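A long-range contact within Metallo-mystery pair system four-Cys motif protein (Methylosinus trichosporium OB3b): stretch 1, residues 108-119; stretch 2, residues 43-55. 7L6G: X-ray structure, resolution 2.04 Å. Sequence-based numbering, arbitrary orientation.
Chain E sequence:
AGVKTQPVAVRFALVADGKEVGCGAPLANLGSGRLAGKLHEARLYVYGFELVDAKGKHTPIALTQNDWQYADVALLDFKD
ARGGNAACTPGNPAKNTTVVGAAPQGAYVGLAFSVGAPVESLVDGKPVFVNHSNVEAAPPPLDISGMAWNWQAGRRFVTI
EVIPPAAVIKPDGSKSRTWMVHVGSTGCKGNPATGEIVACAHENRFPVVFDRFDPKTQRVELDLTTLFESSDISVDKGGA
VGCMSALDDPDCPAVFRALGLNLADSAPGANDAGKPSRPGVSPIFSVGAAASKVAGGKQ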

# COMPACT_ATOMS: atom_id res chain seq x y z
N TYR E 108 30.48 21.81 6.07
CA TYR E 108 29.57 22.14 4.99
C TYR E 108 28.48 23.07 5.52
O TYR E 108 28.22 23.14 6.72
CB TYR E 108 28.94 20.89 4.38
CG TYR E 108 29.94 19.88 3.87
CD1 TYR E 108 30.46 19.98 2.58
CD2 TYR E 108 30.37 18.83 4.67
CE1 TYR E 108 31.37 19.05 2.11
CE2 TYR E 108 31.28 17.90 4.20
CZ TYR E 108 31.77 18.02 2.92
OH TYR E 108 32.68 17.09 2.46
N VAL E 109 27.85 23.79 4.59
CA VAL E 109 26.89 24.83 4.96
C VAL E 109 25.57 24.64 4.21
O VAL E 109 24.51 25.00 4.72
CB VAL E 109 27.49 26.23 4.68
CG1 VAL E 109 27.90 26.37 3.22
CG2 VAL E 109 26.52 27.33 5.08
N GLY E 110 25.63 24.04 3.02
CA GLY E 110 24.47 23.95 2.15
C GLY E 110 24.18 22.53 1.72
O GLY E 110 24.90 21.59 2.06
N LEU E 111 23.09 22.39 0.97
CA LEU E 111 22.63 21.11 0.47
C LEU E 111 22.05 21.27 -0.93
O LEU E 111 21.37 22.25 -1.22
CB LEU E 111 21.56 20.49 1.39
CG LEU E 111 20.83 19.27 0.82
CD1 LEU E 111 21.69 18.02 0.96
CD2 LEU E 111 19.47 19.07 1.48
N ALA E 112 22.34 20.30 -1.80
CA ALA E 112 21.74 20.22 -3.12
C ALA E 112 21.30 18.78 -3.38
O ALA E 112 21.98 17.84 -2.97
CB ALA E 112 22.71 20.67 -4.21
N PHE E 113 20.16 18.63 -4.04
CA PHE E 113 19.70 17.32 -4.48
C PHE E 113 18.71 17.53 -5.62
O PHE E 113 18.35 18.65 -5.96
CB PHE E 113 19.07 16.52 -3.33
CG PHE E 113 17.71 17.02 -2.89
CD1 PHE E 113 17.60 18.01 -1.93
CD2 PHE E 113 16.55 16.48 -3.43
CE1 PHE E 113 16.36 18.46 -1.52
CE2 PHE E 113 15.31 16.92 -3.02
CZ PHE E 113 15.21 17.92 -2.06
N SER E 114 18.29 16.41 -6.22
CA SER E 114 17.41 16.44 -7.37
C SER E 114 16.20 15.54 -7.12
O SER E 114 16.30 14.51 -6.46
CB SER E 114 18.14 16.00 -8.64
OG SER E 114 19.13 16.94 -9.02
N VAL E 115 15.06 15.96 -7.67
CA VAL E 115 13.81 15.22 -7.54
C VAL E 115 13.57 14.45 -8.83
O VAL E 115 13.60 15.03 -9.92
CB VAL E 115 12.64 16.16 -7.24
CG1 VAL E 115 11.31 15.43 -7.38
CG2 VAL E 115 12.78 16.75 -5.84
N GLY E 116 13.33 13.15 -8.70
CA GLY E 116 13.03 12.30 -9.83
C GLY E 116 13.90 11.06 -9.85
O GLY E 116 14.70 10.81 -8.95
N ALA E 117 13.73 10.27 -10.91
CA ALA E 117 14.56 9.11 -11.15
C ALA E 117 15.42 9.37 -12.37
O ALA E 117 14.88 9.54 -13.48
CB ALA E 117 13.70 7.86 -11.36
N PRO E 118 16.74 9.43 -12.23
CA PRO E 118 17.60 9.73 -13.39
C PRO E 118 17.53 8.63 -14.43
O PRO E 118 17.13 7.50 -14.16
CB PRO E 118 19.00 9.84 -12.78
CG PRO E 118 18.93 9.01 -11.53
CD PRO E 118 17.53 9.18 -11.01
N VAL E 119 17.93 9.00 -15.66
CA VAL E 119 17.90 8.04 -16.76
C VAL E 119 18.87 6.89 -16.48
O VAL E 119 18.54 5.72 -16.70
CB VAL E 119 18.20 8.74 -18.09
CG1 VAL E 119 18.67 7.74 -19.14
CG2 VAL E 119 16.97 9.49 -18.58
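Stretch 2 (43-55) RLYVYGFELVDAK

Stretch 2 lies alongside stretch 1 as an antiparallel β partner. Its strand, already under way at Arg43, is extended apart from Gly48, and meets the strand of stretch 1 with the N-to-C directions at 158° and the axes 4.3 Å apart at their closest, so ascending stretch 1 means descending stretch 2. Main-chain hydrogen bonds set the register, broken once by a bulge, and the side chains fill in around it.

At the start, Tyr108 lays its ring over Leu51, whose CB sits over one face, 3.5 Å from Tyr108 CD1; the backbone of Val52 and Asp53 passes at the ring edge. Val52 O then accepts two hydrogen bonds, from Val109 N at 2.8 Å and from Gly110 N at 2.8 Å, while Val52 N returns one to Gly110 O at 3.0 Å. Val109 also places CG1 3.5 Å from Asp53 C, packing against the backbone of stretch 2. Gly110 is the nearest partner of Val52, with the two CA atoms 4.4 Å apart. A CB modelled on Gly110 would fall 3.1 Å from Val52 CB, a tight fit.

Leu111 pairs with Leu51 in a non-hydrogen-bonded position, and its t rotamer brings Leu111 CD1 to 4.2 Å from Leu51 CD2 and 4.4 Å from Phe49 CD2, at the edge of the Phe49 ring. Ala112 follows with a full reciprocal pair: Ala112 N donates to Glu50 O at 2.9 Å, and Glu50 N to Ala112 O at 2.7 Å. The small Ala112 CB shares a sheet face with Val52 and Glu50 and lies 4.4 Å from Val52 CG2.

Between Ala112 and Ser114 the register slips by one. Stretch 2 supplies the extra residue, since two steps along stretch 1 are matched by three from Glu50 to Tyr47. Gly48 lies in this interval with phi/psi of 58/51, a positive phi that glycine accepts readily, and Gly48 O receives a CA-H...O contact from Phe113 CA at 3.5 Å. Phe113 CB lies over one face of the Phe49 ring, 3.6 Å from Phe49 CD2. The two aromatic planes are within 9° of parallel but slid apart, with little overlap, and Phe113 CE2 reaches 3.9 Å from Val46 CG1.

Ser114 restores the ladder, exchanging hydrogen bonds with Tyr47: Ser114 N to Tyr47 O and Tyr47 N to Ser114 O, both 2.9 Å. Tyr47, in the p rotamer, is the most heavily covered residue of the contact. Its ring is clasped between Ser114 CB, 3.4 Å from Tyr47 CE1, and Pro118 CD on the opposite face, 3.5 Å from Tyr47 CG.

Val115 pairs with Val46, Val115 CG2 lying 4.3 Å from Val46 CG1. Gly116 N closes the ladder on Tyr45 O at 2.9 Å; its phi/psi of 129/-176 would jam a CB against the preceding carbonyl, so the backbone itself calls for glycine. Ala117 CB then rests 4.2 Å from Tyr45 CD2.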

# COMPACT_ATOMS: atom_id res chain seq x y z
N ARG E 43 5.02 9.29 -2.16
CA ARG E 43 6.29 8.66 -2.48
C ARG E 43 6.98 9.44 -3.59
O ARG E 43 6.32 9.95 -4.50
CB ARG E 43 6.11 7.21 -2.92
CG ARG E 43 5.71 6.26 -1.82
CD ARG E 43 5.76 4.81 -2.29
NE ARG E 43 4.72 4.53 -3.27
CZ ARG E 43 4.19 3.32 -3.47
NH1 ARG E 43 4.62 2.29 -2.76
NH2 ARG E 43 3.24 3.15 -4.38
N LEU E 44 8.30 9.52 -3.52
CA LEU E 44 9.06 10.16 -4.57
C LEU E 44 10.49 9.64 -4.56
O LEU E 44 11.04 9.31 -3.50
CB LEU E 44 9.06 11.69 -4.44
CG LEU E 44 9.78 12.30 -3.24
CD1 LEU E 44 10.38 13.65 -3.61
CD2 LEU E 44 8.84 12.44 -2.06
N TYR E 45 11.08 9.56 -5.75
CA TYR E 45 12.50 9.28 -5.88
C TYR E 45 13.28 10.58 -5.81
O TYR E 45 12.84 11.61 -6.31
CB TYR E 45 12.79 8.56 -7.20
CG TYR E 45 12.33 7.12 -7.24
CD1 TYR E 45 12.93 6.16 -6.44
CD2 TYR E 45 11.29 6.73 -8.07
CE1 TYR E 45 12.50 4.85 -6.47
CE2 TYR E 45 10.86 5.42 -8.11
CZ TYR E 45 11.47 4.48 -7.31
OH TYR E 45 11.04 3.17 -7.34
N VAL E 46 14.44 10.52 -5.15
CA VAL E 46 15.37 11.64 -5.10
C VAL E 46 16.76 11.09 -5.39
O VAL E 46 17.05 9.92 -5.14
CB VAL E 46 15.33 12.37 -3.73
CG1 VAL E 46 14.11 13.27 -3.65
CG2 VAL E 46 15.34 11.36 -2.59
N TYR E 47 17.62 11.95 -5.93
CA TYR E 47 18.94 11.50 -6.36
C TYR E 47 19.90 12.67 -6.37
O TYR E 47 19.51 13.83 -6.17
CB TYR E 47 18.88 10.82 -7.73
CG TYR E 47 18.65 11.76 -8.90
CD1 TYR E 47 17.39 12.28 -9.16
CD2 TYR E 47 19.70 12.13 -9.73
CE1 TYR E 47 17.18 13.14 -10.23
CE2 TYR E 47 19.49 12.98 -10.80
CZ TYR E 47 18.23 13.49 -11.04
OH TYR E 47 18.03 14.34 -12.10
N GLY E 48 21.17 12.36 -6.61
CA GLY E 48 22.22 13.35 -6.74
C GLY E 48 22.38 14.25 -5.54
O GLY E 48 22.40 15.48 -5.67
N PHE E 49 22.51 13.66 -4.35
CA PHE E 49 22.65 14.45 -3.13
C PHE E 49 24.07 14.98 -3.01
O PHE E 49 25.04 14.24 -3.21
CB PHE E 49 22.28 13.60 -1.91
CG PHE E 49 20.80 13.50 -1.69
CD1 PHE E 49 20.04 12.61 -2.43
CD2 PHE E 49 20.17 14.31 -0.76
CE1 PHE E 49 18.68 12.52 -2.23
CE2 PHE E 49 18.81 14.23 -0.56
CZ PHE E 49 18.06 13.33 -1.30
N GLU E 50 24.19 16.26 -2.69
CA GLU E 50 25.47 16.93 -2.56
C GLU E 50 25.45 17.86 -1.37
O GLU E 50 24.44 18.50 -1.09
CB GLU E 50 25.82 17.73 -3.82
CG GLU E 50 25.93 16.92 -5.10
CD GLU E 50 26.06 17.79 -6.33
OE1 GLU E 50 25.89 19.02 -6.21
OE2 GLU E 50 26.33 17.25 -7.42
N LEU E 51 26.58 17.93 -0.66
CA LEU E 51 26.79 18.94 0.36
C LEU E 51 27.58 20.10 -0.24
O LEU E 51 28.48 19.89 -1.06
CB LEU E 51 27.54 18.36 1.56
CG LEU E 51 26.82 17.25 2.34
CD1 LEU E 51 27.68 16.75 3.48
CD2 LEU E 51 25.47 17.75 2.85
N VAL E 52 27.23 21.32 0.15
CA VAL E 52 27.82 22.53 -0.39
C VAL E 52 28.61 23.22 0.71
O VAL E 52 28.08 23.49 1.79
CB VAL E 52 26.74 23.47 -0.96
CG1 VAL E 52 27.38 24.62 -1.72
CG2 VAL E 52 25.78 22.69 -1.86
N ASP E 53 29.89 23.50 0.43
CA ASP E 53 30.74 24.14 1.42
C ASP E 53 30.67 25.66 1.27
O ASP E 53 29.99 26.20 0.39
CB ASP E 53 32.18 23.63 1.31
CG ASP E 53 32.75 23.75 -0.09
OD1 ASP E 53 32.71 24.86 -0.67
OD2 ASP E 53 33.25 22.74 -0.61
N ALA E 54 31.38 26.37 2.16
CA ALA E 54 31.31 27.83 2.20
C ALA E 54 31.76 28.44 0.88
O ALA E 54 31.22 29.46 0.44
CB ALA E 54 32.16 28.36 3.35
N LYS E 55 32.75 27.82 0.22
CA LYS E 55 33.20 28.27 -1.09
C LYS E 55 32.37 27.68 -2.22
O LYS E 55 32.87 27.61 -3.35
CB LYS E 55 34.67 27.92 -1.28
CG LYS E 55 35.63 28.88 -0.59
CD LYS E 55 37.07 28.59 -0.99
CE LYS E 55 37.53 27.24 -0.46
NZ LYS E 55 38.85 26.84 -1.03